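Local coordinates for uncharacterized protein (Bacteroides fragilis, PDB 3NNG), which is of unknown function but contains a calcium-binding F5/8 type C domain, a beta-sandwich fold that in relatives often binds carbohydrates or membranes, at residues R19-S25 with A39-G45; I47-F52 with T80-Y85; C62-L68 with K136-C142; N90-I96 with V112-F118. The protein carries 1 engineered substitution. All blocks are in the same frame, centred on the assembly; numbering follows the deposited sequence.

Interaction 1 of 4, residues R19-S25 with A39-G45. With CA (calcium ion), chain C.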
# COMPACT_ATOMS: atom_id res chain seq x y z
N ARG A 19 -0.53 -12.35 -3.97
CA ARG A 19 0.48 -11.34 -4.30
C ARG A 19 1.78 -11.92 -4.89
O ARG A 19 2.66 -11.17 -5.33
CB ARG A 19 0.82 -10.52 -3.03
CG ARG A 19 -0.37 -9.75 -2.44
CD ARG A 19 -0.08 -9.19 -1.06
NE ARG A 19 0.18 -10.24 -0.08
CZ ARG A 19 0.46 -10.04 1.20
NH1 ARG A 19 0.52 -8.80 1.71
NH2 ARG A 19 0.69 -11.08 2.00
N SER A 20 1.89 -13.24 -4.90
CA SER A 20 3.16 -13.90 -5.22
C SER A 20 3.71 -13.61 -6.62
O SER A 20 4.89 -13.83 -6.87
CB SER A 20 3.03 -15.42 -5.04
OG SER A 20 2.11 -15.94 -5.98
N ALA A 21 2.87 -13.13 -7.53
CA ALA A 21 3.34 -12.81 -8.87
C ALA A 21 3.33 -11.31 -9.13
O ALA A 21 3.60 -10.86 -10.24
CB ALA A 21 2.54 -13.57 -9.95
N TRP A 22 3.00 -10.54 -8.10
CA TRP A 22 3.14 -9.09 -8.17
C TRP A 22 4.58 -8.65 -8.43
O TRP A 22 5.55 -9.31 -8.02
CB TRP A 22 2.64 -8.46 -6.88
CG TRP A 22 1.16 -8.48 -6.76
CD1 TRP A 22 0.26 -9.13 -7.58
CD2 TRP A 22 0.38 -7.83 -5.75
NE1 TRP A 22 -1.03 -8.91 -7.14
CE2 TRP A 22 -0.98 -8.12 -6.01
CE3 TRP A 22 0.71 -7.02 -4.65
CZ2 TRP A 22 -2.00 -7.63 -5.22
CZ3 TRP A 22 -0.31 -6.54 -3.87
CH2 TRP A 22 -1.65 -6.84 -4.15
N SER A 23 4.71 -7.51 -9.10
CA SER A 23 6.01 -6.89 -9.33
C SER A 23 5.97 -5.52 -8.66
O SER A 23 5.25 -4.62 -9.11
CB SER A 23 6.26 -6.78 -10.85
OG SER A 23 7.52 -6.20 -11.13
N VAL A 24 6.71 -5.36 -7.58
CA VAL A 24 6.54 -4.20 -6.72
C VAL A 24 7.76 -3.27 -6.75
O VAL A 24 8.88 -3.72 -6.98
CB VAL A 24 6.26 -4.61 -5.25
CG1 VAL A 24 5.11 -5.61 -5.19
CG2 VAL A 24 7.51 -5.21 -4.61
N SER A 25 7.52 -1.99 -6.51
CA SER A 25 8.61 -1.01 -6.43
C SER A 25 8.20 0.13 -5.51
O SER A 25 7.04 0.21 -5.11
CB SER A 25 8.94 -0.45 -7.82
OG SER A 25 7.78 0.12 -8.41
N ALA A 39 10.64 -2.85 -1.03
CA ALA A 39 9.21 -2.84 -1.34
C ALA A 39 8.54 -4.20 -1.16
O ALA A 39 7.38 -4.28 -0.71
CB ALA A 39 8.98 -2.33 -2.76
N HIS A 40 9.27 -5.26 -1.50
CA HIS A 40 8.73 -6.62 -1.52
C HIS A 40 8.42 -7.09 -0.10
O HIS A 40 7.59 -7.97 0.11
CB HIS A 40 9.74 -7.59 -2.17
CG HIS A 40 11.04 -7.68 -1.44
ND1 HIS A 40 12.05 -6.76 -1.59
CD2 HIS A 40 11.50 -8.58 -0.54
CE1 HIS A 40 13.07 -7.08 -0.83
NE2 HIS A 40 12.76 -8.19 -0.17
N LEU A 41 9.07 -6.48 0.88
CA LEU A 41 8.80 -6.84 2.27
C LEU A 41 7.40 -6.43 2.71
O LEU A 41 6.90 -6.94 3.68
CB LEU A 41 9.85 -6.26 3.22
CG LEU A 41 11.28 -6.74 3.00
CD1 LEU A 41 12.25 -6.04 3.94
CD2 LEU A 41 11.41 -8.26 3.16
N ALA A 42 6.76 -5.51 1.98
CA ALA A 42 5.37 -5.17 2.30
C ALA A 42 4.34 -6.23 1.87
O ALA A 42 3.17 -6.15 2.26
CB ALA A 42 5.00 -3.82 1.69
N ILE A 43 4.75 -7.20 1.06
CA ILE A 43 3.81 -8.20 0.56
C ILE A 43 4.26 -9.65 0.81
O ILE A 43 3.91 -10.55 0.05
CB ILE A 43 3.52 -8.02 -0.95
CG1 ILE A 43 4.81 -8.12 -1.77
CG2 ILE A 43 2.81 -6.67 -1.22
CD1 ILE A 43 4.59 -8.55 -3.21
N ASP A 44 5.02 -9.88 1.88
CA ASP A 44 5.56 -11.22 2.12
C ASP A 44 4.81 -12.01 3.19
O ASP A 44 5.17 -13.14 3.50
CB ASP A 44 7.07 -11.17 2.43
CG ASP A 44 7.37 -10.43 3.73
OD1 ASP A 44 6.41 -10.11 4.46
OD2 ASP A 44 8.57 -10.20 4.02
N GLY A 45 3.75 -11.41 3.74
CA GLY A 45 2.91 -12.08 4.72
C GLY A 45 3.38 -11.98 6.16
O GLY A 45 2.75 -12.56 7.04
CA CA C . 6.05 -7.84 5.72

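Interaction 2 of 4, residues I47-F52 with T80-Y85. With CA (calcium ion), chain C.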
# COMPACT_ATOMS: atom_id res chain seq x y z
N ILE A 47 4.49 -9.71 9.58
CA ILE A 47 4.34 -8.40 10.20
C ILE A 47 5.69 -7.78 10.58
O ILE A 47 5.84 -6.55 10.62
CB ILE A 47 3.39 -8.43 11.43
CG1 ILE A 47 3.06 -7.01 11.90
CG2 ILE A 47 3.97 -9.30 12.58
CD1 ILE A 47 2.01 -6.29 11.06
N ASN A 48 6.68 -8.63 10.80
CA ASN A 48 7.97 -8.16 11.31
C ASN A 48 8.97 -7.76 10.24
O ASN A 48 10.09 -7.36 10.56
CB ASN A 48 8.57 -9.19 12.26
CG ASN A 48 7.93 -9.12 13.64
OD1 ASN A 48 7.91 -8.06 14.27
ND2 ASN A 48 7.38 -10.25 14.10
N THR A 49 8.57 -7.85 8.98
CA THR A 49 9.40 -7.29 7.91
C THR A 49 8.60 -6.15 7.30
O THR A 49 7.39 -6.24 7.16
CB THR A 49 9.73 -8.33 6.85
OG1 THR A 49 8.52 -8.82 6.27
CG2 THR A 49 10.50 -9.52 7.48
N THR A 50 9.26 -5.07 6.93
CA THR A 50 8.50 -3.92 6.50
C THR A 50 9.20 -3.15 5.40
O THR A 50 10.43 -3.13 5.31
CB THR A 50 8.24 -2.98 7.69
OG1 THR A 50 7.42 -1.88 7.27
CG2 THR A 50 9.57 -2.45 8.20
N TRP A 51 8.39 -2.54 4.53
CA TRP A 51 8.86 -1.48 3.66
C TRP A 51 8.99 -0.22 4.52
O TRP A 51 8.13 0.08 5.34
CB TRP A 51 7.87 -1.24 2.51
CG TRP A 51 8.22 -0.04 1.70
CD1 TRP A 51 9.37 0.16 1.00
CD2 TRP A 51 7.43 1.15 1.52
NE1 TRP A 51 9.34 1.39 0.37
CE2 TRP A 51 8.17 2.02 0.68
CE3 TRP A 51 6.16 1.55 1.97
CZ2 TRP A 51 7.68 3.28 0.29
CZ3 TRP A 51 5.69 2.81 1.58
CH2 TRP A 51 6.45 3.65 0.75
N PHE A 52 10.07 0.52 4.34
CA PHE A 52 10.27 1.73 5.11
C PHE A 52 11.06 2.69 4.26
O PHE A 52 11.95 2.28 3.53
CB PHE A 52 10.98 1.44 6.44
CG PHE A 52 10.91 2.58 7.42
CD1 PHE A 52 9.74 2.83 8.13
CD2 PHE A 52 12.02 3.40 7.64
CE1 PHE A 52 9.67 3.90 9.05
CE2 PHE A 52 11.96 4.46 8.57
CZ PHE A 52 10.78 4.71 9.27
N THR A 80 -0.85 -2.18 7.42
CA THR A 80 -0.57 -2.38 8.84
C THR A 80 0.40 -1.30 9.32
O THR A 80 0.81 -0.43 8.55
CB THR A 80 0.09 -3.75 9.10
OG1 THR A 80 1.33 -3.82 8.39
CG2 THR A 80 -0.83 -4.90 8.62
N LYS A 81 0.77 -1.35 10.60
CA LYS A 81 1.93 -0.59 11.06
C LYS A 81 3.14 -0.95 10.19
O LYS A 81 3.16 -1.99 9.54
CB LYS A 81 2.25 -0.95 12.51
CG LYS A 81 2.58 -2.44 12.69
CD LYS A 81 3.18 -2.67 14.08
CE LYS A 81 3.50 -4.14 14.29
NZ LYS A 81 4.10 -4.39 15.63
N GLN A 82 4.15 -0.08 10.19
CA GLN A 82 5.49 -0.51 9.80
C GLN A 82 6.17 -0.99 11.07
O GLN A 82 5.82 -0.55 12.17
CB GLN A 82 6.29 0.65 9.17
CG GLN A 82 6.33 1.94 9.98
CD GLN A 82 7.29 1.88 11.16
OE1 GLN A 82 8.36 1.28 11.09
NE2 GLN A 82 6.90 2.53 12.27
N SER A 83 7.14 -1.88 10.93
CA SER A 83 7.76 -2.48 12.11
C SER A 83 9.26 -2.23 12.17
O SER A 83 10.00 -3.01 12.75
CB SER A 83 7.48 -3.98 12.16
OG SER A 83 7.92 -4.61 10.96
N ALA A 84 9.71 -1.14 11.55
CA ALA A 84 11.13 -0.81 11.53
C ALA A 84 11.49 0.08 12.71
O ALA A 84 12.53 -0.11 13.36
CB ALA A 84 11.48 -0.09 10.22
N TYR A 85 10.62 1.05 12.98
CA TYR A 85 10.85 2.03 14.03
C TYR A 85 9.55 2.39 14.76
O TYR A 85 8.51 1.80 14.50
CB TYR A 85 11.51 3.28 13.46
CG TYR A 85 12.91 3.04 12.91
CD1 TYR A 85 14.02 3.04 13.76
CD2 TYR A 85 13.12 2.84 11.55
CE1 TYR A 85 15.29 2.83 13.27
CE2 TYR A 85 14.40 2.63 11.05
CZ TYR A 85 15.48 2.64 11.91
OH TYR A 85 16.75 2.44 11.42
CA CA C . 6.05 -7.84 5.72
O HOH W 1 11.12 -5.21 12.06

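Interaction 3 of 4, residues C62-L68 with K136-C142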
# COMPACT_ATOMS: atom_id res chain seq x y z
N CYS A 62 7.15 9.97 -1.88
CA CYS A 62 7.04 8.81 -1.00
C CYS A 62 5.91 7.91 -1.48
O CYS A 62 4.73 8.27 -1.35
CB CYS A 62 6.76 9.26 0.43
SG CYS A 62 6.72 7.91 1.65
N TRP A 63 6.25 6.76 -2.04
CA TRP A 63 5.22 5.92 -2.64
C TRP A 63 5.62 4.44 -2.77
O TRP A 63 6.81 4.09 -2.75
CB TRP A 63 4.79 6.49 -4.00
CG TRP A 63 5.93 6.69 -4.97
CD1 TRP A 63 6.64 7.84 -5.19
CD2 TRP A 63 6.49 5.70 -5.84
NE1 TRP A 63 7.61 7.62 -6.14
CE2 TRP A 63 7.54 6.32 -6.56
CE3 TRP A 63 6.23 4.34 -6.08
CZ2 TRP A 63 8.32 5.63 -7.49
CZ3 TRP A 63 7.00 3.66 -7.01
CH2 TRP A 63 8.03 4.31 -7.71
N TRP A 64 4.61 3.59 -2.89
CA TRP A 64 4.80 2.16 -3.07
C TRP A 64 3.87 1.72 -4.21
O TRP A 64 2.74 2.20 -4.32
CB TRP A 64 4.52 1.41 -1.76
CG TRP A 64 4.71 -0.11 -1.81
CD1 TRP A 64 5.79 -0.84 -1.35
CD2 TRP A 64 3.77 -1.06 -2.32
NE1 TRP A 64 5.56 -2.19 -1.55
CE2 TRP A 64 4.35 -2.35 -2.16
CE3 TRP A 64 2.50 -0.96 -2.91
CZ2 TRP A 64 3.69 -3.51 -2.56
CZ3 TRP A 64 1.85 -2.12 -3.31
CH2 TRP A 64 2.45 -3.38 -3.13
N ASN A 65 4.35 0.84 -5.07
CA ASN A 65 3.67 0.54 -6.32
C ASN A 65 3.70 -0.95 -6.59
O ASN A 65 4.69 -1.62 -6.27
CB ASN A 65 4.37 1.27 -7.48
CG ASN A 65 3.63 1.14 -8.80
OD1 ASN A 65 3.80 0.16 -9.54
ND2 ASN A 65 2.81 2.13 -9.10
N THR A 66 2.61 -1.48 -7.15
CA THR A 66 2.59 -2.86 -7.60
C THR A 66 1.99 -3.01 -9.00
O THR A 66 0.95 -2.42 -9.32
CB THR A 66 1.84 -3.80 -6.60
OG1 THR A 66 1.88 -5.15 -7.08
CG2 THR A 66 0.38 -3.37 -6.44
N VAL A 67 2.69 -3.76 -9.84
CA VAL A 67 2.12 -4.25 -11.09
C VAL A 67 1.48 -5.60 -10.78
O VAL A 67 2.18 -6.54 -10.40
CB VAL A 67 3.20 -4.44 -12.18
CG1 VAL A 67 2.56 -4.70 -13.54
CG2 VAL A 67 4.13 -3.24 -12.24
N LEU A 68 0.16 -5.68 -10.91
CA LEU A 68 -0.54 -6.94 -10.67
C LEU A 68 -0.35 -7.84 -11.87
O LEU A 68 -0.35 -7.35 -13.00
CB LEU A 68 -2.03 -6.68 -10.42
CG LEU A 68 -2.40 -5.93 -9.12
CD1 LEU A 68 -1.95 -4.48 -9.14
CD2 LEU A 68 -3.90 -6.01 -8.82
N LYS A 136 -4.63 -2.86 -13.24
CA LYS A 136 -3.40 -3.61 -13.57
C LYS A 136 -2.21 -3.12 -12.75
O LYS A 136 -1.31 -3.89 -12.44
CB LYS A 136 -3.08 -3.50 -15.07
CG LYS A 136 -1.88 -4.34 -15.56
CD LYS A 136 -2.05 -5.80 -15.18
CE LYS A 136 -1.20 -6.73 -16.02
NZ LYS A 136 0.26 -6.71 -15.72
N GLU A 137 -2.23 -1.84 -12.38
CA GLU A 137 -1.17 -1.25 -11.56
C GLU A 137 -1.78 -0.37 -10.44
O GLU A 137 -2.75 0.35 -10.66
CB GLU A 137 -0.24 -0.42 -12.46
CG GLU A 137 1.12 -0.12 -11.88
CD GLU A 137 2.13 0.33 -12.94
OE1 GLU A 137 1.71 0.47 -14.12
OE2 GLU A 137 3.32 0.54 -12.59
N PHE A 138 -1.19 -0.43 -9.25
CA PHE A 138 -1.70 0.29 -8.08
C PHE A 138 -0.54 1.03 -7.44
O PHE A 138 0.51 0.44 -7.21
CB PHE A 138 -2.30 -0.72 -7.09
CG PHE A 138 -2.64 -0.15 -5.72
CD1 PHE A 138 -1.67 0.01 -4.75
CD2 PHE A 138 -3.97 0.12 -5.38
CE1 PHE A 138 -1.99 0.49 -3.49
CE2 PHE A 138 -4.30 0.61 -4.13
CZ PHE A 138 -3.31 0.79 -3.17
N ARG A 139 -0.73 2.32 -7.16
CA ARG A 139 0.26 3.10 -6.43
C ARG A 139 -0.35 3.78 -5.22
O ARG A 139 -1.45 4.35 -5.30
CB ARG A 139 0.93 4.17 -7.31
CG ARG A 139 2.11 4.89 -6.61
CD ARG A 139 3.02 5.64 -7.60
NE ARG A 139 3.56 4.76 -8.64
CZ ARG A 139 4.61 5.05 -9.41
NH1 ARG A 139 5.25 6.21 -9.26
NH2 ARG A 139 5.02 4.20 -10.33
N ILE A 140 0.35 3.74 -4.09
CA ILE A 140 -0.04 4.52 -2.94
C ILE A 140 0.98 5.62 -2.62
O ILE A 140 2.11 5.34 -2.25
CB ILE A 140 -0.35 3.63 -1.71
CG1 ILE A 140 -0.77 4.47 -0.50
CG2 ILE A 140 0.82 2.72 -1.37
CD1 ILE A 140 -1.37 3.64 0.65
N ASN A 141 0.57 6.87 -2.80
CA ASN A 141 1.40 8.02 -2.45
C ASN A 141 1.16 8.41 -1.00
O ASN A 141 0.06 8.89 -0.66
CB ASN A 141 1.09 9.21 -3.38
CG ASN A 141 1.54 8.95 -4.81
OD1 ASN A 141 2.69 8.60 -5.05
ND2 ASN A 141 0.62 9.13 -5.77
N CYS A 142 2.16 8.19 -0.15
CA CYS A 142 2.05 8.41 1.28
C CYS A 142 2.27 9.88 1.58
O CYS A 142 3.32 10.42 1.26
CB CYS A 142 3.04 7.52 2.05
SG CYS A 142 2.75 5.76 1.67
O HOH W 2 3.20 11.04 -1.44

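Interaction 4 of 4, residues N90-I96 with V112-F118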
# COMPACT_ATOMS: atom_id res chain seq x y z
N ASN A 90 4.21 5.17 11.61
CA ASN A 90 3.15 4.47 10.91
C ASN A 90 2.42 5.44 9.97
O ASN A 90 2.35 6.64 10.25
CB ASN A 90 2.15 3.86 11.89
CG ASN A 90 2.75 2.74 12.72
OD1 ASN A 90 2.18 2.36 13.74
ND2 ASN A 90 3.88 2.19 12.27
N LEU A 91 1.86 4.91 8.89
CA LEU A 91 1.17 5.70 7.87
C LEU A 91 -0.06 6.39 8.45
O LEU A 91 -0.87 5.76 9.12
CB LEU A 91 0.72 4.79 6.74
CG LEU A 91 0.75 5.22 5.26
CD1 LEU A 91 -0.36 4.49 4.51
CD2 LEU A 91 0.68 6.72 5.04
N ARG A 92 -0.21 7.67 8.16
CA ARG A 92 -1.29 8.49 8.69
C ARG A 92 -2.30 8.85 7.59
O ARG A 92 -3.51 8.74 7.78
CB ARG A 92 -0.69 9.78 9.25
CG ARG A 92 -1.15 10.17 10.61
CD ARG A 92 -2.65 10.18 10.71
NE ARG A 92 -3.06 9.24 11.75
CZ ARG A 92 -2.65 9.30 13.01
NH1 ARG A 92 -1.82 10.26 13.40
NH2 ARG A 92 -3.06 8.39 13.88
N SER A 93 -1.80 9.28 6.44
CA SER A 93 -2.67 9.62 5.31
C SER A 93 -2.02 9.31 3.96
O SER A 93 -0.81 9.42 3.79
CB SER A 93 -3.09 11.09 5.37
OG SER A 93 -1.95 11.95 5.33
N ALA A 94 -2.84 8.92 2.98
CA ALA A 94 -2.31 8.55 1.68
C ALA A 94 -3.30 8.87 0.59
O ALA A 94 -4.49 9.07 0.86
CB ALA A 94 -1.98 7.04 1.63
N GLU A 95 -2.78 8.90 -0.62
CA GLU A 95 -3.57 9.05 -1.83
C GLU A 95 -3.26 7.87 -2.74
O GLU A 95 -2.14 7.37 -2.77
CB GLU A 95 -3.21 10.36 -2.52
CG GLU A 95 -4.20 10.79 -3.57
CD GLU A 95 -4.70 12.20 -3.33
OE1 GLU A 95 -3.99 12.99 -2.66
OE2 GLU A 95 -5.82 12.52 -3.81
N ILE A 96 -4.28 7.42 -3.47
CA ILE A 96 -4.17 6.24 -4.33
C ILE A 96 -4.30 6.59 -5.81
O ILE A 96 -5.17 7.37 -6.18
CB ILE A 96 -5.28 5.21 -3.99
CG1 ILE A 96 -5.10 4.64 -2.58
CG2 ILE A 96 -5.32 4.09 -5.02
CD1 ILE A 96 -3.77 3.99 -2.34
N VAL A 112 -8.52 11.54 -0.07
CA VAL A 112 -7.42 11.21 0.82
C VAL A 112 -7.87 10.10 1.79
O VAL A 112 -8.91 10.22 2.42
CB VAL A 112 -6.97 12.43 1.64
CG1 VAL A 112 -6.00 12.01 2.74
CG2 VAL A 112 -6.35 13.50 0.74
N LEU A 113 -7.10 9.02 1.90
CA LEU A 113 -7.39 8.00 2.90
C LEU A 113 -6.61 8.34 4.17
O LEU A 113 -5.42 8.66 4.10
CB LEU A 113 -7.02 6.60 2.41
CG LEU A 113 -7.75 6.02 1.18
CD1 LEU A 113 -9.25 6.25 1.25
CD2 LEU A 113 -7.21 6.61 -0.08
N THR A 114 -7.29 8.27 5.32
CA THR A 114 -6.71 8.58 6.62
C THR A 114 -6.79 7.35 7.52
O THR A 114 -7.78 6.63 7.51
CB THR A 114 -7.48 9.73 7.31
OG1 THR A 114 -7.26 10.94 6.57
CG2 THR A 114 -6.99 9.91 8.73
N PHE A 115 -5.74 7.12 8.31
CA PHE A 115 -5.68 5.96 9.18
C PHE A 115 -5.56 6.39 10.63
O PHE A 115 -4.96 7.42 10.91
CB PHE A 115 -4.49 5.07 8.79
CG PHE A 115 -4.56 4.59 7.37
CD1 PHE A 115 -5.37 3.52 7.03
CD2 PHE A 115 -3.86 5.24 6.38
CE1 PHE A 115 -5.46 3.11 5.72
CE2 PHE A 115 -3.95 4.83 5.06
CZ PHE A 115 -4.74 3.76 4.74
N ARG A 116 -6.13 5.61 11.54
CA ARG A 116 -5.97 5.87 12.97
C ARG A 116 -4.74 5.14 13.49
O ARG A 116 -4.06 4.44 12.74
CB ARG A 116 -7.19 5.39 13.76
CG ARG A 116 -8.52 5.47 13.02
CD ARG A 116 -9.68 5.50 14.01
NE ARG A 116 -10.93 4.96 13.46
CZ ARG A 116 -11.54 5.41 12.36
NH1 ARG A 116 -11.02 6.42 11.66
NH2 ARG A 116 -12.67 4.85 11.96
N ASN A 117 -4.47 5.28 14.78
CA ASN A 117 -3.42 4.50 15.41
C ASN A 117 -3.66 3.01 15.22
O ASN A 117 -4.75 2.50 15.48
CB ASN A 117 -3.30 4.85 16.89
CG ASN A 117 -2.81 6.27 17.10
OD1 ASN A 117 -2.42 6.95 16.15
ND2 ASN A 117 -2.81 6.72 18.35
N PHE A 118 -2.63 2.32 14.74
CA PHE A 118 -2.73 0.89 14.53
C PHE A 118 -2.76 0.14 15.86
O PHE A 118 -2.21 0.60 16.85
CB PHE A 118 -1.58 0.41 13.65
CG PHE A 118 -1.64 0.94 12.24
CD1 PHE A 118 -2.34 0.24 11.26
CD2 PHE A 118 -1.05 2.15 11.91
CE1 PHE A 118 -2.42 0.74 9.96
CE2 PHE A 118 -1.13 2.65 10.62
CZ PHE A 118 -1.83 1.94 9.64
O HOH W 3 -1.94 6.15 11.64

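Interaction 1 of 4, residues R19-S25 with A39-G45
Ile43 faces Arg19, Trp22 and Val24, and through it the calcium-binding loop of this F5/8 type C (discoidin-like) beta sandwich packs on the type I turn Arg19–Trp22 and strand 23-26. The branches of Ile43 divide their contacts: CD1 meets Val24, while CG2 lies between Arg19 and Trp22. A chi1 of 59° tucks CG1 over the backbone and carries CD1 to within 3.6 Å of Val24 CG1, the two side chains overlapping in opposite senses. Ile43 CG2 lies 4.0 Å from Trp22 CE3, the isoleucine meeting the indole at a slant. Arg19 CD lies 3.8 Å from both CB and CG2 of Ile43. The other methyl of Val24, CG2, reaches Ala39 CB at 3.7 Å, at the start of the 3-10 segment 39-42.

A turn about the CG–CD bond of Arg19 (chi3 -63°) lays the guanidinium over the loop backbone with Ile43 O above the centre of one face. The charge is paired with Glu153, a calcium ligand, so Arg19 probably steadies that carboxylate from the second shell. Leu41 and Asp44 are first-shell ligands, alongside Glu46, Thr49, Ala152 and Glu153: the calcium ion is 2.4 Å from Leu41 O and 2.6 Å from Asp44 OD1.

Interaction 2 of 4, residues I47-F52 with T80-Y85
Ser83 OG donates to Ile47 O across 2.9 Å, the one direct hydrogen bond between the two segments, and it arrives in the carbonyl plane on a lone pair. Water 1 adds a bridge, donating to Asn48 O and to Ser83 O.

Within 80-85 the polar bonds shape the loop. The Gln82 chain folds back at chi2, bringing its amide beside the following backbone. There OE1 accepts from two amides: Tyr85 N at 3.0 Å, nearly straight (169°) and on a lone pair, and Ala84 N, tilted from the carbonyl plane. NE2 donates to Tyr85 O, so both ends of the amide are held and its rotation is fixed.

Apolar contacts fill the remainder. Ala84 CB makes a CH-pi contact with Phe52, 4.2 Å from the ring centroid and 25° off the normal, and also touches Thr50 CG2 at 3.6 Å. Phe52 CE2 meets Tyr85 CD2 at 3.6 Å, the ring planes inclined at 48°. Ile47 extends CD1 to Thr80 CB, 3.7 Å away.

Thr49 gives the calcium ion of this F5/8 type C domain both its backbone O (2.5 Å) and OG1, completing a site shared with Leu41, Asp44, Glu46, Ala152 and Glu153.

The contact joins the start of strand 51-54 to the loop following strand 71-79; Ala152 of strand 148-159 touches Ile47, Thr50 and Ser83, while Tyr37 of helix 34-37 packs on Phe52, Ala84 and Tyr85.

Interaction 3 of 4, residues C62-L68 with K136-C142
Trp64 and Ile140 meet on the buried face of an antiparallel strand pair, with Trp64 CB 3.9 Å from Ile140 CG2. Next along that face, Thr66 CG2 packs on Phe138 CB (3.8 Å), and the rim of the Trp64 indole comes near the Phe138 ring. With SG anti to the backbone N (chi1 -176°), Cys62 sets its sulfur against Cys142 CB at 3.7 Å, an apolar contact closing one end of the row.

The backbone ladder between 63-68 and 136-142 shows the two strands antiparallel: their N-to-C directions are 174° apart and their axes come within 4.7 Å. Trp64–Ile140 and Thr66–Phe138 are hydrogen-bonded pairs, and Ile140 N to Trp64 O is nearly straight. Trp63–Asn141, Asn65–Arg139 and Val67–Glu137 are the non-hydrogen-bonded pairs between and beyond them.

Those last residues form the more polar face. Arg139 bends at chi3, which lays its guanidinium flat on Trp63, CZ 3.7 Å from the six-membered ring centroid and the planes 10° apart, a stacked cation-pi pair. Trp63 NE1 is engaged by Glu61. Glu137 pairs with Arg99 in a salt bridge. At the far end the bent Lys136 chain curls back, and NZ donates to Leu68 O at 2.9 Å.

In the sheet, strand 63-68 lies between strand 23-26 and strand 124-144, which in turn pairs with strand 93-100; there Lys136 and Glu137 both face Arg99 in a classic beta bulge. Ile154, Leu156 and Phe151 of strand 148-159 cover the Trp64–Phe138–Ile140 face.

Interaction 4 of 4, residues N90-I96 with V112-F118
Leu91 CD1 presses on Phe115 CE2 at 3.6 Å in the tight half of this beta-hairpin contact, and Ile96 CG1 meets Leu113 CD2 at 3.8 Å, their side chains crossing at about a right angle. Short backbone bonds hold this half together: Ala94 and Leu113 form an antiparallel hydrogen-bonded pair, with N to O distances of 2.8 Å both ways, and Phe115 N donates to Arg92 O. Phe118 turns a ring edge to the backbone, its CE2 3.5 Å from Leu91 O, while Asn90 CB packs obliquely on the same ring.

The outer side is polar and more open. Arg92, bent at chi2 (-52°) and chi3, swings its guanidinium round to the opposing chain. NE donates to Phe115 O at 2.8 Å, nearly straight (171°) and within the guanidinium plane; NH2 reaches Asn117 OD1 by a more bent bond (130°). Two bonds thus fix its rotation. Val112, Thr114, Arg116 and Asn117 are exposed here, with Val112 CG1 4.0 Å from Ser93 CB.

Strands 93-100 and 107-114 make the hairpin. The first also pairs with strand 124-144, where Arg92 and Ser93 both face Thr144 in a classic beta bulge, and Phe77 of strand 71-79 packs against Ile96, Leu113 and Phe115.

All four contacts belong to one antiparallel beta-sandwich domain. Interaction 3 lies centrally, about 7 Å from the chain centre, and touches each of the others: strand 63-68 pairs with strand 23-26 of interaction 1, and strand 124-144 pairs with strand 93-100 of interaction 4. Interactions 1 and 2, centres about 13 Å apart, come in series and meet at the calcium ion, which Leu41, Asp44 and Thr49 help bind. Interaction 4 is nested inside the loop closed by interaction 3, while interactions 2 and 3 alternate along the chain. Interactions 1 and 4, about 20 Å apart between centres, do not touch and are joined through the strands of interaction 3, whereas interaction 2 touches interaction 4 directly.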